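Local coordinates for uncharacterized protein (PDB 2QDR) that is of unknown function but adopts the double-stranded beta-helix fold of the cupin clan and may be a dioxygenase, at residues R41-K46 and Q54-N59; R95-P100 and G151-I156; A111-F116 and S135-G140; V200-A205 and P226-K231; G247-G252 and H273-G278. All blocks are in the same frame, centred on the assembly; numbering follows the deposited sequence.

The contacts are spread over an all-beta chain of the double-stranded beta-helix fold, built of several antiparallel sheets. Contact 1 comes first and joins strand 41-42 of one sheet to strand 54-57 of another. Contacts 2 and 3 share a sheet, their centres 18 Å apart on the neighbouring strands 154-160 and 113-117; both segments of contact 3 fall between those of contact 2 along the chain. Contacts 4 and 5 follow, centres 10 Å apart, in one sheet where strands 228-229 and 268-275 pair; both touch a second subunit, and contact 3 lies across the chain's centre from them. Contact 1 touches contact 2 (N59, R95) and contact 5 (F55, V251), so it lies between them.

Contact 1: residues R41-K46 and Q54-N59; sequences RTAIAK and QFFDTN
Q54 and T42 reach toward each other tip to tip. From CB, the glutamine sets out with CG anti to its carbonyl carbon (chi1 -57°) and stays extended, bringing CD to 3.4 Å from T42 CG2. Beyond CD, NE2 passes the same methyl and comes within 4.1 Å of A45 CB, while OE1 accepts a hydrogen bond of 2.5 Å from T42 OG1, the donor tilted 27° from the carbonyl plane. T42 CG2, I44 CG1, 3.5 Å from Q54 OE1, and A45 CB also border this oxygen. Two residues on, F56 supplies the apolar half: I44 CG2 makes an off-centre CH-pi contact with its ring, 3.8 Å from F56 CG, A43 CB approaches F56 CE2 at 4.2 Å, and the Y261 ring meets it as well. An alanine in place of Q54 would probably leave the hydroxyl of T42 without this acceptor and open a gap beside A45 CB. Strands 41-42 and 54-57 belong to different sheets, and no backbone hydrogen bond joins the two segments. The link rests on a single hydroxyl-to-carbonyl hydrogen bond bordered by aliphatic carbons, and on the packing round F56.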
# COMPACT_ATOMS: atom_id res chain seq x y z
N ARG A 41 -31.99 4.56 -32.10
CA ARG A 41 -31.93 4.08 -33.46
C ARG A 41 -30.55 4.46 -33.98
O ARG A 41 -30.13 5.59 -33.75
CB ARG A 41 -33.01 4.78 -34.28
CG ARG A 41 -33.24 4.28 -35.71
CD ARG A 41 -34.24 5.24 -36.37
NE ARG A 41 -34.72 4.89 -37.72
CZ ARG A 41 -34.03 5.01 -38.87
NH1 ARG A 41 -32.75 5.39 -38.89
NH2 ARG A 41 -34.61 4.68 -40.02
N THR A 42 -29.85 3.56 -34.66
CA THR A 42 -28.54 3.91 -35.21
C THR A 42 -28.69 4.44 -36.63
O THR A 42 -29.79 4.42 -37.21
CB THR A 42 -27.60 2.71 -35.22
OG1 THR A 42 -28.12 1.72 -36.12
CG2 THR A 42 -27.48 2.13 -33.81
N ALA A 43 -27.59 4.93 -37.18
CA ALA A 43 -27.54 5.45 -38.55
C ALA A 43 -27.70 4.32 -39.56
O ALA A 43 -28.20 4.54 -40.64
CB ALA A 43 -26.24 6.18 -38.81
N ILE A 44 -27.27 3.12 -39.19
CA ILE A 44 -27.35 1.94 -40.07
C ILE A 44 -28.59 1.03 -39.86
O ILE A 44 -28.72 0.03 -40.56
CB ILE A 44 -26.06 1.05 -39.92
CG1 ILE A 44 -26.02 0.28 -38.57
CG2 ILE A 44 -24.81 1.90 -40.11
CD1 ILE A 44 -24.78 -0.59 -38.41
N ALA A 45 -29.48 1.35 -38.91
CA ALA A 45 -30.66 0.52 -38.64
C ALA A 45 -31.96 1.31 -38.72
O ALA A 45 -32.03 2.44 -38.25
CB ALA A 45 -30.53 -0.13 -37.29
N LYS A 46 -32.99 0.68 -39.29
CA LYS A 46 -34.31 1.31 -39.45
C LYS A 46 -35.06 1.59 -38.13
O LYS A 46 -35.92 2.45 -38.11
CB LYS A 46 -35.21 0.46 -40.38
N GLN A 54 -23.92 -2.63 -32.18
CA GLN A 54 -23.81 -2.17 -33.57
C GLN A 54 -22.56 -1.33 -33.74
O GLN A 54 -22.33 -0.41 -32.97
CB GLN A 54 -25.01 -1.35 -34.00
CG GLN A 54 -26.35 -2.05 -33.85
CD GLN A 54 -27.48 -1.24 -34.44
OE1 GLN A 54 -27.30 -0.54 -35.43
NE2 GLN A 54 -28.67 -1.38 -33.87
N PHE A 55 -21.76 -1.66 -34.77
CA PHE A 55 -20.52 -0.96 -35.07
C PHE A 55 -20.55 -0.44 -36.49
O PHE A 55 -21.01 -1.15 -37.39
CB PHE A 55 -19.32 -1.90 -34.97
CG PHE A 55 -19.30 -2.79 -33.75
CD1 PHE A 55 -19.46 -2.25 -32.49
CD2 PHE A 55 -18.99 -4.15 -33.87
CE1 PHE A 55 -19.41 -3.06 -31.35
CE2 PHE A 55 -18.91 -4.97 -32.73
CZ PHE A 55 -19.13 -4.43 -31.47
N PHE A 56 -20.04 0.77 -36.72
CA PHE A 56 -19.99 1.34 -38.07
C PHE A 56 -19.00 2.50 -38.21
O PHE A 56 -18.66 3.18 -37.24
CB PHE A 56 -21.38 1.76 -38.56
CG PHE A 56 -22.08 2.73 -37.67
CD1 PHE A 56 -22.92 2.28 -36.66
CD2 PHE A 56 -21.95 4.10 -37.86
CE1 PHE A 56 -23.60 3.16 -35.84
CE2 PHE A 56 -22.62 5.00 -37.05
CZ PHE A 56 -23.45 4.53 -36.04
N ASP A 57 -18.56 2.70 -39.45
CA ASP A 57 -17.63 3.74 -39.82
C ASP A 57 -18.43 5.01 -39.98
O ASP A 57 -19.35 5.05 -40.80
CB ASP A 57 -16.92 3.36 -41.14
CG ASP A 57 -15.81 4.33 -41.55
OD1 ASP A 57 -15.48 5.28 -40.81
OD2 ASP A 57 -15.24 4.11 -42.64
N THR A 58 -18.11 6.04 -39.20
CA THR A 58 -18.81 7.34 -39.29
C THR A 58 -18.50 8.06 -40.62
O THR A 58 -19.31 8.90 -41.04
CB THR A 58 -18.52 8.27 -38.09
OG1 THR A 58 -17.11 8.54 -37.99
CG2 THR A 58 -19.01 7.62 -36.79
N ASN A 59 -17.37 7.75 -41.26
CA ASN A 59 -17.01 8.33 -42.56
C ASN A 59 -18.11 8.05 -43.60
O ASN A 59 -18.46 8.93 -44.37
CB ASN A 59 -15.69 7.77 -43.11
CG ASN A 59 -14.46 8.16 -42.29
OD1 ASN A 59 -14.35 9.27 -41.78
ND2 ASN A 59 -13.50 7.26 -42.22

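Contact 2: residues R95-P100 and G151-I156; sequences RVVLPP and GEEAEI
R95 and E155 form a salt bridge in which one carboxylate oxygen serves two guanidinium nitrogens. E155 OE1 lies 3.3 Å from R95 NH2, which it meets with its syn lone pair; the second bond, from R95 NE, is weak. An extended arginine chain, with CG anti to the backbone N (chi1 -176°), gives the guanidinium this reach. V97, on the same face as E155, lies between two glutamates: its CG2 runs beside E155 CG at 3.8 Å, and its CG1 comes to 3.4 Å from E153 OE1. On the other face, L98 CD1 touches I156 CD1 at 3.7 Å, and V96 CG2 packs on I156 CB. An antiparallel ladder of the double-stranded beta-helix sets this register. V96 with I156 and L98 with A154 are hydrogen-bonded pairs, among them V96 N to I156 O at 3.0 Å, and V97 with E155 is the non-hydrogen-bonded pair between them. Beyond the strand ends, a water bridges P100 O and G151 N. Further out, R95 NH1 hydrogen-bonds to N59 OD1, and K119 forms long, weak ion pairs with E153 and E155. Strand 79-86 neighbours 92-98 in the sheet; 146-149, from another sheet, packs on the face of L98 and A154.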
# COMPACT_ATOMS: atom_id res chain seq x y z
N ARG A 95 -21.59 13.61 -35.33
CA ARG A 95 -20.30 14.12 -35.71
C ARG A 95 -20.59 15.33 -36.58
O ARG A 95 -21.07 15.19 -37.71
CB ARG A 95 -19.55 13.04 -36.47
CG ARG A 95 -18.13 13.38 -36.87
CD ARG A 95 -17.64 12.28 -37.75
NE ARG A 95 -16.30 12.48 -38.29
CZ ARG A 95 -15.77 11.74 -39.26
NH1 ARG A 95 -16.46 10.75 -39.85
NH2 ARG A 95 -14.55 12.01 -39.70
N VAL A 96 -20.34 16.52 -36.03
CA VAL A 96 -20.60 17.77 -36.74
C VAL A 96 -19.29 18.38 -37.21
O VAL A 96 -18.23 18.07 -36.66
CB VAL A 96 -21.39 18.82 -35.88
CG1 VAL A 96 -22.74 18.25 -35.44
CG2 VAL A 96 -20.61 19.32 -34.66
N VAL A 97 -19.36 19.20 -38.26
CA VAL A 97 -18.18 19.88 -38.79
C VAL A 97 -18.53 21.34 -38.96
O VAL A 97 -19.38 21.69 -39.79
CB VAL A 97 -17.69 19.29 -40.12
CG1 VAL A 97 -16.42 20.03 -40.61
CG2 VAL A 97 -17.46 17.79 -39.96
N LEU A 98 -17.88 22.19 -38.17
CA LEU A 98 -18.08 23.63 -38.21
C LEU A 98 -17.03 24.24 -39.15
O LEU A 98 -15.86 23.90 -39.05
CB LEU A 98 -17.94 24.21 -36.81
CG LEU A 98 -18.88 23.61 -35.76
CD1 LEU A 98 -18.67 24.30 -34.43
CD2 LEU A 98 -20.36 23.71 -36.15
N PRO A 99 -17.45 25.15 -40.06
CA PRO A 99 -16.48 25.74 -40.99
C PRO A 99 -15.54 26.79 -40.37
O PRO A 99 -15.83 27.29 -39.28
CB PRO A 99 -17.38 26.38 -42.05
CG PRO A 99 -18.61 26.72 -41.34
CD PRO A 99 -18.81 25.66 -40.31
N PRO A 100 -14.41 27.12 -41.05
CA PRO A 100 -13.38 28.10 -40.62
C PRO A 100 -13.85 29.42 -39.98
O PRO A 100 -13.36 29.77 -38.91
CB PRO A 100 -12.65 28.41 -41.93
CG PRO A 100 -12.71 27.16 -42.67
CD PRO A 100 -14.03 26.53 -42.35
N GLY A 151 -8.53 29.16 -38.47
CA GLY A 151 -8.84 29.23 -39.90
C GLY A 151 -9.00 27.90 -40.63
O GLY A 151 -8.88 27.84 -41.85
N GLU A 152 -9.27 26.83 -39.88
CA GLU A 152 -9.48 25.49 -40.42
C GLU A 152 -10.74 24.98 -39.74
O GLU A 152 -11.05 25.42 -38.63
CB GLU A 152 -8.30 24.58 -40.14
CG GLU A 152 -7.03 25.01 -40.87
CD GLU A 152 -5.81 24.11 -40.59
OE1 GLU A 152 -5.82 23.36 -39.59
OE2 GLU A 152 -4.83 24.20 -41.37
N GLU A 153 -11.45 24.08 -40.40
CA GLU A 153 -12.69 23.52 -39.83
C GLU A 153 -12.39 22.70 -38.58
O GLU A 153 -11.26 22.27 -38.36
CB GLU A 153 -13.46 22.68 -40.87
CG GLU A 153 -12.77 21.39 -41.36
CD GLU A 153 -13.57 20.65 -42.43
OE1 GLU A 153 -14.47 21.24 -43.07
OE2 GLU A 153 -13.27 19.46 -42.65
N ALA A 154 -13.42 22.52 -37.77
CA ALA A 154 -13.30 21.76 -36.54
C ALA A 154 -14.35 20.67 -36.57
O ALA A 154 -15.45 20.92 -37.06
CB ALA A 154 -13.50 22.66 -35.35
N GLU A 155 -13.98 19.48 -36.08
CA GLU A 155 -14.89 18.33 -36.00
C GLU A 155 -15.15 18.03 -34.54
O GLU A 155 -14.20 17.97 -33.74
CB GLU A 155 -14.34 17.12 -36.73
CG GLU A 155 -14.07 17.42 -38.19
CD GLU A 155 -13.84 16.21 -39.05
OE1 GLU A 155 -14.36 15.12 -38.72
OE2 GLU A 155 -13.17 16.36 -40.09
N ILE A 156 -16.42 17.83 -34.19
CA ILE A 156 -16.85 17.63 -32.82
C ILE A 156 -17.93 16.58 -32.61
O ILE A 156 -18.82 16.43 -33.45
CB ILE A 156 -17.53 18.96 -32.32
CG1 ILE A 156 -16.75 20.22 -32.71
CG2 ILE A 156 -17.76 18.96 -30.80
CD1 ILE A 156 -17.40 21.52 -32.28
O HOH W 1 -10.71 30.34 -37.40

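Contact 3: residues A111-F116 and S135-G140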
# COMPACT_ATOMS: atom_id res chain seq x y z
N ALA A 111 -31.40 21.97 -23.55
CA ALA A 111 -31.06 20.61 -23.15
C ALA A 111 -29.59 20.50 -22.80
O ALA A 111 -28.78 21.34 -23.22
CB ALA A 111 -31.38 19.67 -24.27
N ASP A 112 -29.25 19.48 -22.02
CA ASP A 112 -27.86 19.23 -21.65
C ASP A 112 -27.08 18.94 -22.94
O ASP A 112 -27.56 18.17 -23.79
CB ASP A 112 -27.72 18.06 -20.67
CG ASP A 112 -28.39 18.31 -19.33
OD1 ASP A 112 -28.85 19.44 -19.07
OD2 ASP A 112 -28.47 17.35 -18.54
N LEU A 113 -25.91 19.57 -23.08
CA LEU A 113 -25.04 19.45 -24.25
C LEU A 113 -23.60 19.06 -23.92
O LEU A 113 -22.97 19.73 -23.11
CB LEU A 113 -25.06 20.79 -25.01
CG LEU A 113 -24.10 21.07 -26.18
CD1 LEU A 113 -24.10 19.98 -27.25
CD2 LEU A 113 -24.43 22.42 -26.80
N GLU A 114 -23.09 17.99 -24.53
CA GLU A 114 -21.70 17.58 -24.32
C GLU A 114 -21.00 17.79 -25.64
O GLU A 114 -21.58 17.56 -26.70
CB GLU A 114 -21.56 16.14 -23.87
CG GLU A 114 -22.58 15.77 -22.85
CD GLU A 114 -22.22 14.52 -22.08
OE1 GLU A 114 -21.06 14.38 -21.63
OE2 GLU A 114 -23.13 13.71 -21.89
N ILE A 115 -19.75 18.23 -25.55
CA ILE A 115 -18.92 18.54 -26.70
C ILE A 115 -17.55 17.93 -26.49
O ILE A 115 -17.01 18.07 -25.41
CB ILE A 115 -18.79 20.09 -26.80
CG1 ILE A 115 -20.16 20.71 -27.09
CG2 ILE A 115 -17.79 20.55 -27.87
CD1 ILE A 115 -20.14 22.21 -27.14
N PHE A 116 -17.02 17.26 -27.52
CA PHE A 116 -15.69 16.66 -27.49
C PHE A 116 -15.04 16.91 -28.85
O PHE A 116 -15.52 16.40 -29.86
CB PHE A 116 -15.74 15.17 -27.17
CG PHE A 116 -14.37 14.56 -27.06
CD1 PHE A 116 -13.67 14.63 -25.87
CD2 PHE A 116 -13.77 13.94 -28.15
CE1 PHE A 116 -12.40 14.08 -25.75
CE2 PHE A 116 -12.50 13.39 -28.05
CZ PHE A 116 -11.82 13.45 -26.84
N SER A 135 -16.28 19.62 -22.97
CA SER A 135 -17.14 20.53 -22.23
C SER A 135 -18.52 19.91 -22.03
O SER A 135 -19.02 19.23 -22.93
CB SER A 135 -17.32 21.88 -22.93
OG SER A 135 -18.27 22.67 -22.21
N PHE A 136 -19.08 20.13 -20.84
CA PHE A 136 -20.44 19.71 -20.48
C PHE A 136 -21.17 21.00 -20.13
O PHE A 136 -20.80 21.67 -19.17
CB PHE A 136 -20.52 18.75 -19.30
CG PHE A 136 -21.94 18.36 -18.97
CD1 PHE A 136 -22.71 19.12 -18.11
CD2 PHE A 136 -22.51 17.24 -19.55
CE1 PHE A 136 -24.03 18.77 -17.83
CE2 PHE A 136 -23.83 16.88 -19.27
CZ PHE A 136 -24.58 17.64 -18.41
N ILE A 137 -22.20 21.31 -20.90
CA ILE A 137 -22.99 22.51 -20.73
C ILE A 137 -24.39 22.10 -20.28
O ILE A 137 -25.20 21.69 -21.12
CB ILE A 137 -23.04 23.32 -22.04
CG1 ILE A 137 -21.62 23.57 -22.57
CG2 ILE A 137 -23.83 24.64 -21.83
CD1 ILE A 137 -21.57 24.17 -23.95
N PRO A 138 -24.69 22.20 -18.97
CA PRO A 138 -26.02 21.82 -18.50
C PRO A 138 -27.07 22.74 -19.10
O PRO A 138 -26.76 23.88 -19.44
CB PRO A 138 -25.97 22.02 -16.98
CG PRO A 138 -24.56 22.28 -16.64
CD PRO A 138 -23.82 22.65 -17.87
N ALA A 139 -28.29 22.23 -19.24
CA ALA A 139 -29.39 22.99 -19.79
C ALA A 139 -29.60 24.22 -18.94
O ALA A 139 -29.63 24.11 -17.72
CB ALA A 139 -30.66 22.17 -19.82
N GLY A 140 -29.69 25.38 -19.58
CA GLY A 140 -29.91 26.64 -18.88
C GLY A 140 -28.66 27.44 -18.55
O GLY A 140 -28.78 28.60 -18.17
O HOH W 2 -26.98 23.24 -22.57
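F136 lies against E114 and D112, two acidic side chains on the adjoining segment. With CG anti to the backbone N (chi1 179°), the ring is carried toward segment 111-116. E114 CG stands 3.6 Å from F136 CD2, and the carboxylate carbon CD lies at the ring edge, in its plane, with the two planes 72° apart. D112 meets the tip of the ring, CB 3.9 Å from F136 CZ, its carboxylate turned 64° from the ring plane. The oxygen OD1 of D112 accepts a hydrogen bond from A139 N (2.9 Å), met on the anti side of the carboxylate, and thereby holds the chain that leaves strand 133-137. An alanine in place of D112 would probably leave A139 N without its side-chain acceptor and the chain after strand 133-137 less firmly held. The pairing is an antiparallel one within the double-stranded beta-helix: L113 with I137 and I115 with S135 are hydrogen-bonded pairs, and E114 with F136 is the non-hydrogen-bonded pair between them. On the face opposite F136, I115 CD1 and I137 CD1 touch at 4.0 Å, and both side chains also pack on L124. The polar end of E114 is taken up by the hydroxyl of Y134, by N161, and by salt bridges to R211 and R284.

Contact 4: residues V200-A205 and P226-K231; sequences VQFVQA and PHFDNK
F228 packs against F202 and Q204 at a G1 beta bulge, in which H227 and F228 both face T275, and so joins strand 228-229 to the loop between strands 195-196 and 205-212. The tight part is the aromatic pair. With CG anti to the backbone N (chi1 177°), the F228 ring extends to F202, and its CZ comes to 3.7 Å from F202 CD2. The planes are inclined by only 22°, but the rings are strongly offset, with centroids 5.6 Å apart and little overlap. Beyond the pair the contact thins out. Q204, at the centre of an inverse gamma turn, brings its carbonyl O to 3.8 Å from F228 CD1, Q201 O stands 4.2 Å from F228 CE1, and no hydrogen bond joins the two segments. The polar ends of the glutamines find partners outside the two segments: Q201 NE2 bonds to S297 and V295, while Q204 OE1 bonds to W194 of a second subunit. H227, too, hydrogen-bonds to K208 and H132 of that subunit. An unidentified ligand approaches the F202 side chain to about 3 Å at the nearest atoms. D229 OD1 closes an Asx turn with K231 N at 3.1 Å, the nitrogen above the carboxylate plane.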
# COMPACT_ATOMS: atom_id res chain seq x y z
N VAL A 200 -13.00 -5.17 -14.14
CA VAL A 200 -12.06 -6.28 -13.94
C VAL A 200 -11.45 -6.81 -15.25
O VAL A 200 -10.30 -7.28 -15.28
CB VAL A 200 -12.75 -7.46 -13.14
CG1 VAL A 200 -11.89 -8.75 -13.09
CG2 VAL A 200 -13.15 -7.00 -11.72
N GLN A 201 -12.21 -6.73 -16.34
CA GLN A 201 -11.76 -7.21 -17.65
C GLN A 201 -10.74 -6.28 -18.34
O GLN A 201 -9.84 -6.76 -19.05
CB GLN A 201 -12.94 -7.44 -18.61
CG GLN A 201 -14.06 -8.45 -18.19
CD GLN A 201 -15.13 -7.88 -17.25
OE1 GLN A 201 -15.08 -6.72 -16.84
NE2 GLN A 201 -16.12 -8.70 -16.93
N PHE A 202 -10.87 -4.96 -18.13
CA PHE A 202 -9.96 -3.95 -18.70
C PHE A 202 -8.85 -3.50 -17.72
O PHE A 202 -8.60 -2.31 -17.58
CB PHE A 202 -10.76 -2.72 -19.19
CG PHE A 202 -11.63 -3.00 -20.39
CD1 PHE A 202 -12.89 -3.54 -20.24
CD2 PHE A 202 -11.20 -2.67 -21.67
CE1 PHE A 202 -13.70 -3.75 -21.35
CE2 PHE A 202 -12.00 -2.89 -22.77
CZ PHE A 202 -13.24 -3.44 -22.61
N VAL A 203 -8.20 -4.46 -17.05
CA VAL A 203 -7.09 -4.19 -16.12
C VAL A 203 -5.85 -3.64 -16.87
O VAL A 203 -5.17 -2.75 -16.37
CB VAL A 203 -6.72 -5.46 -15.22
CG1 VAL A 203 -5.32 -5.37 -14.55
CG2 VAL A 203 -7.78 -5.71 -14.17
N GLN A 204 -5.59 -4.17 -18.08
CA GLN A 204 -4.46 -3.76 -18.93
C GLN A 204 -4.91 -2.64 -19.85
O GLN A 204 -4.90 -2.74 -21.09
CB GLN A 204 -3.92 -4.95 -19.74
CG GLN A 204 -3.37 -6.15 -18.95
CD GLN A 204 -2.16 -5.82 -18.06
OE1 GLN A 204 -1.08 -6.36 -18.27
NE2 GLN A 204 -2.34 -4.94 -17.08
N ALA A 205 -5.30 -1.54 -19.22
CA ALA A 205 -5.78 -0.36 -19.88
C ALA A 205 -5.82 0.71 -18.83
O ALA A 205 -5.69 0.42 -17.64
CB ALA A 205 -7.14 -0.58 -20.46
N PRO A 226 -1.08 -2.02 -26.02
CA PRO A 226 -0.87 -3.06 -27.04
C PRO A 226 -1.00 -4.49 -26.47
O PRO A 226 -1.12 -4.66 -25.26
CB PRO A 226 0.57 -2.81 -27.50
CG PRO A 226 0.84 -1.41 -27.18
CD PRO A 226 0.10 -1.13 -25.92
N HIS A 227 -0.97 -5.49 -27.33
CA HIS A 227 -1.11 -6.91 -26.94
C HIS A 227 -2.29 -7.18 -25.98
O HIS A 227 -2.16 -7.98 -25.05
CB HIS A 227 0.18 -7.48 -26.31
CG HIS A 227 1.41 -7.26 -27.12
ND1 HIS A 227 2.65 -7.06 -26.55
CD2 HIS A 227 1.58 -7.12 -28.45
CE1 HIS A 227 3.55 -6.89 -27.50
NE2 HIS A 227 2.93 -6.91 -28.67
N PHE A 228 -3.42 -6.52 -26.22
CA PHE A 228 -4.61 -6.66 -25.39
C PHE A 228 -5.48 -7.80 -25.87
O PHE A 228 -5.61 -8.02 -27.07
CB PHE A 228 -5.40 -5.34 -25.40
CG PHE A 228 -6.71 -5.38 -24.61
CD1 PHE A 228 -6.71 -5.26 -23.23
CD2 PHE A 228 -7.94 -5.50 -25.27
CE1 PHE A 228 -7.91 -5.28 -22.52
CE2 PHE A 228 -9.14 -5.51 -24.56
CZ PHE A 228 -9.13 -5.40 -23.19
N ASP A 229 -6.07 -8.52 -24.91
CA ASP A 229 -6.97 -9.63 -25.18
C ASP A 229 -7.85 -9.85 -23.94
O ASP A 229 -7.40 -10.44 -22.97
CB ASP A 229 -6.17 -10.88 -25.55
CG ASP A 229 -7.06 -12.04 -25.99
OD1 ASP A 229 -8.29 -11.92 -25.99
OD2 ASP A 229 -6.50 -13.09 -26.38
N ASN A 230 -9.12 -9.42 -23.99
CA ASN A 230 -10.04 -9.59 -22.82
C ASN A 230 -10.48 -11.06 -22.59
O ASN A 230 -11.20 -11.32 -21.63
CB ASN A 230 -11.25 -8.64 -22.87
CG ASN A 230 -12.20 -8.93 -24.00
OD1 ASN A 230 -12.08 -9.93 -24.72
ND2 ASN A 230 -13.14 -8.04 -24.19
N LYS A 231 -10.17 -11.95 -23.53
CA LYS A 231 -10.40 -13.41 -23.43
C LYS A 231 -11.81 -13.94 -23.60
O LYS A 231 -11.97 -14.96 -24.25
CB LYS A 231 -9.76 -13.95 -22.11
CG LYS A 231 -8.24 -13.70 -22.08
CD LYS A 231 -7.65 -13.56 -20.69
CE LYS A 231 -6.22 -12.98 -20.78
NZ LYS A 231 -5.65 -12.62 -19.46

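Contact 5: residues G247-G252 and H273-G278; sequences GYCDVG and HITDDG
The Y248 ring carries the hydroxyl of T275 over the centre of one face, OG1 3.6 Å above its plane, and has D277 CG at its edge, in plane. R255 makes a cation-pi contact with the same ring. The imidazole of H273 takes V251 CG2 on one face, off toward the rim at 3.8 Å above the plane, and C249 SG at its edge, 3.7 Å from H273 CD2. V251 and H273 lie side by side on one face of the antiparallel sheet, a non-hydrogen-bonded pair; the next, D250 with I274, is hydrogen-bonded. T275 OG1 takes part in two hydrogen bonds of 2.8 Å: anti to the backbone N (chi1 170°), it gives one to Y248 O from above the carbonyl plane and accepts the other from G278 N in an ST motif. At the tyrosine tip, Y248 OH accepts from D276 N (2.9 Å), and Y248 N bonds to G278 O. D276 pairs with K131 of a second subunit, and D250 with R255. NE2 of H273 is modelled as linked to an unidentified ligand, a doubtful bond. Backbone N and side-chain OH of Y248 thus both bond to the turn after strand 268-275.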
# COMPACT_ATOMS: atom_id res chain seq x y z
N GLY A 247 -5.69 4.20 -33.24
CA GLY A 247 -5.41 2.77 -33.12
C GLY A 247 -6.58 1.93 -33.56
O GLY A 247 -7.38 2.37 -34.40
N TYR A 248 -6.67 0.71 -33.02
CA TYR A 248 -7.77 -0.19 -33.36
C TYR A 248 -8.09 -1.19 -32.28
O TYR A 248 -7.34 -1.36 -31.33
CB TYR A 248 -7.47 -1.03 -34.62
CG TYR A 248 -6.60 -2.29 -34.42
CD1 TYR A 248 -5.21 -2.23 -34.49
CD2 TYR A 248 -7.19 -3.54 -34.20
CE1 TYR A 248 -4.44 -3.36 -34.32
CE2 TYR A 248 -6.42 -4.68 -34.02
CZ TYR A 248 -5.04 -4.58 -34.09
OH TYR A 248 -4.24 -5.68 -33.93
N CYS A 249 -9.22 -1.86 -32.47
CA CYS A 249 -9.64 -2.93 -31.59
C CYS A 249 -10.60 -3.86 -32.31
O CYS A 249 -11.67 -3.44 -32.76
CB CYS A 249 -10.29 -2.42 -30.31
SG CYS A 249 -10.71 -3.81 -29.23
N ASP A 250 -10.17 -5.11 -32.47
CA ASP A 250 -10.98 -6.13 -33.11
C ASP A 250 -11.96 -6.57 -32.05
O ASP A 250 -11.55 -6.81 -30.93
CB ASP A 250 -10.17 -7.35 -33.58
CG ASP A 250 -9.16 -7.00 -34.66
OD1 ASP A 250 -9.32 -5.98 -35.34
OD2 ASP A 250 -8.21 -7.78 -34.85
N VAL A 251 -13.24 -6.57 -32.39
CA VAL A 251 -14.29 -7.03 -31.48
C VAL A 251 -15.07 -8.03 -32.34
O VAL A 251 -15.88 -7.66 -33.19
CB VAL A 251 -15.09 -5.87 -30.82
CG1 VAL A 251 -15.53 -4.81 -31.83
CG2 VAL A 251 -16.26 -6.43 -30.02
N GLY A 252 -14.75 -9.31 -32.15
CA GLY A 252 -15.35 -10.38 -32.92
C GLY A 252 -14.60 -10.33 -34.23
O GLY A 252 -13.38 -10.19 -34.23
N HIS A 273 -12.55 -8.95 -27.38
CA HIS A 273 -11.80 -7.79 -27.82
C HIS A 273 -10.33 -8.12 -27.93
O HIS A 273 -9.74 -8.61 -26.95
CB HIS A 273 -11.91 -6.64 -26.84
CG HIS A 273 -13.25 -5.97 -26.81
ND1 HIS A 273 -14.40 -6.60 -26.38
CD2 HIS A 273 -13.59 -4.69 -27.06
CE1 HIS A 273 -15.41 -5.74 -26.43
NE2 HIS A 273 -14.94 -4.57 -26.82
N ILE A 274 -9.72 -7.87 -29.09
CA ILE A 274 -8.30 -8.13 -29.29
C ILE A 274 -7.68 -6.98 -30.10
O ILE A 274 -8.29 -6.48 -31.03
CB ILE A 274 -8.00 -9.49 -29.99
CG1 ILE A 274 -8.77 -10.66 -29.34
CG2 ILE A 274 -6.47 -9.77 -30.01
CD1 ILE A 274 -8.52 -12.07 -29.94
N THR A 275 -6.47 -6.57 -29.70
CA THR A 275 -5.72 -5.52 -30.40
C THR A 275 -4.23 -5.61 -30.08
O THR A 275 -3.84 -5.55 -28.92
CB THR A 275 -6.24 -4.09 -30.13
OG1 THR A 275 -5.30 -3.15 -30.66
CG2 THR A 275 -6.43 -3.79 -28.66
N ASP A 276 -3.42 -5.80 -31.12
CA ASP A 276 -1.98 -5.90 -30.97
C ASP A 276 -1.34 -4.52 -30.89
O ASP A 276 -0.24 -4.41 -30.36
CB ASP A 276 -1.37 -6.69 -32.14
CG ASP A 276 -1.81 -8.14 -32.18
OD1 ASP A 276 -2.17 -8.73 -31.13
OD2 ASP A 276 -1.77 -8.72 -33.28
N ASP A 277 -2.02 -3.49 -31.40
CA ASP A 277 -1.51 -2.11 -31.41
C ASP A 277 -2.01 -1.23 -30.28
O ASP A 277 -1.30 -0.31 -29.85
CB ASP A 277 -1.88 -1.43 -32.75
CG ASP A 277 -1.22 -2.09 -33.97
OD1 ASP A 277 -0.46 -3.08 -33.81
OD2 ASP A 277 -1.47 -1.62 -35.10
N GLY A 278 -3.23 -1.49 -29.80
CA GLY A 278 -3.83 -0.69 -28.73
C GLY A 278 -4.58 0.47 -29.37
O GLY A 278 -4.75 0.50 -30.59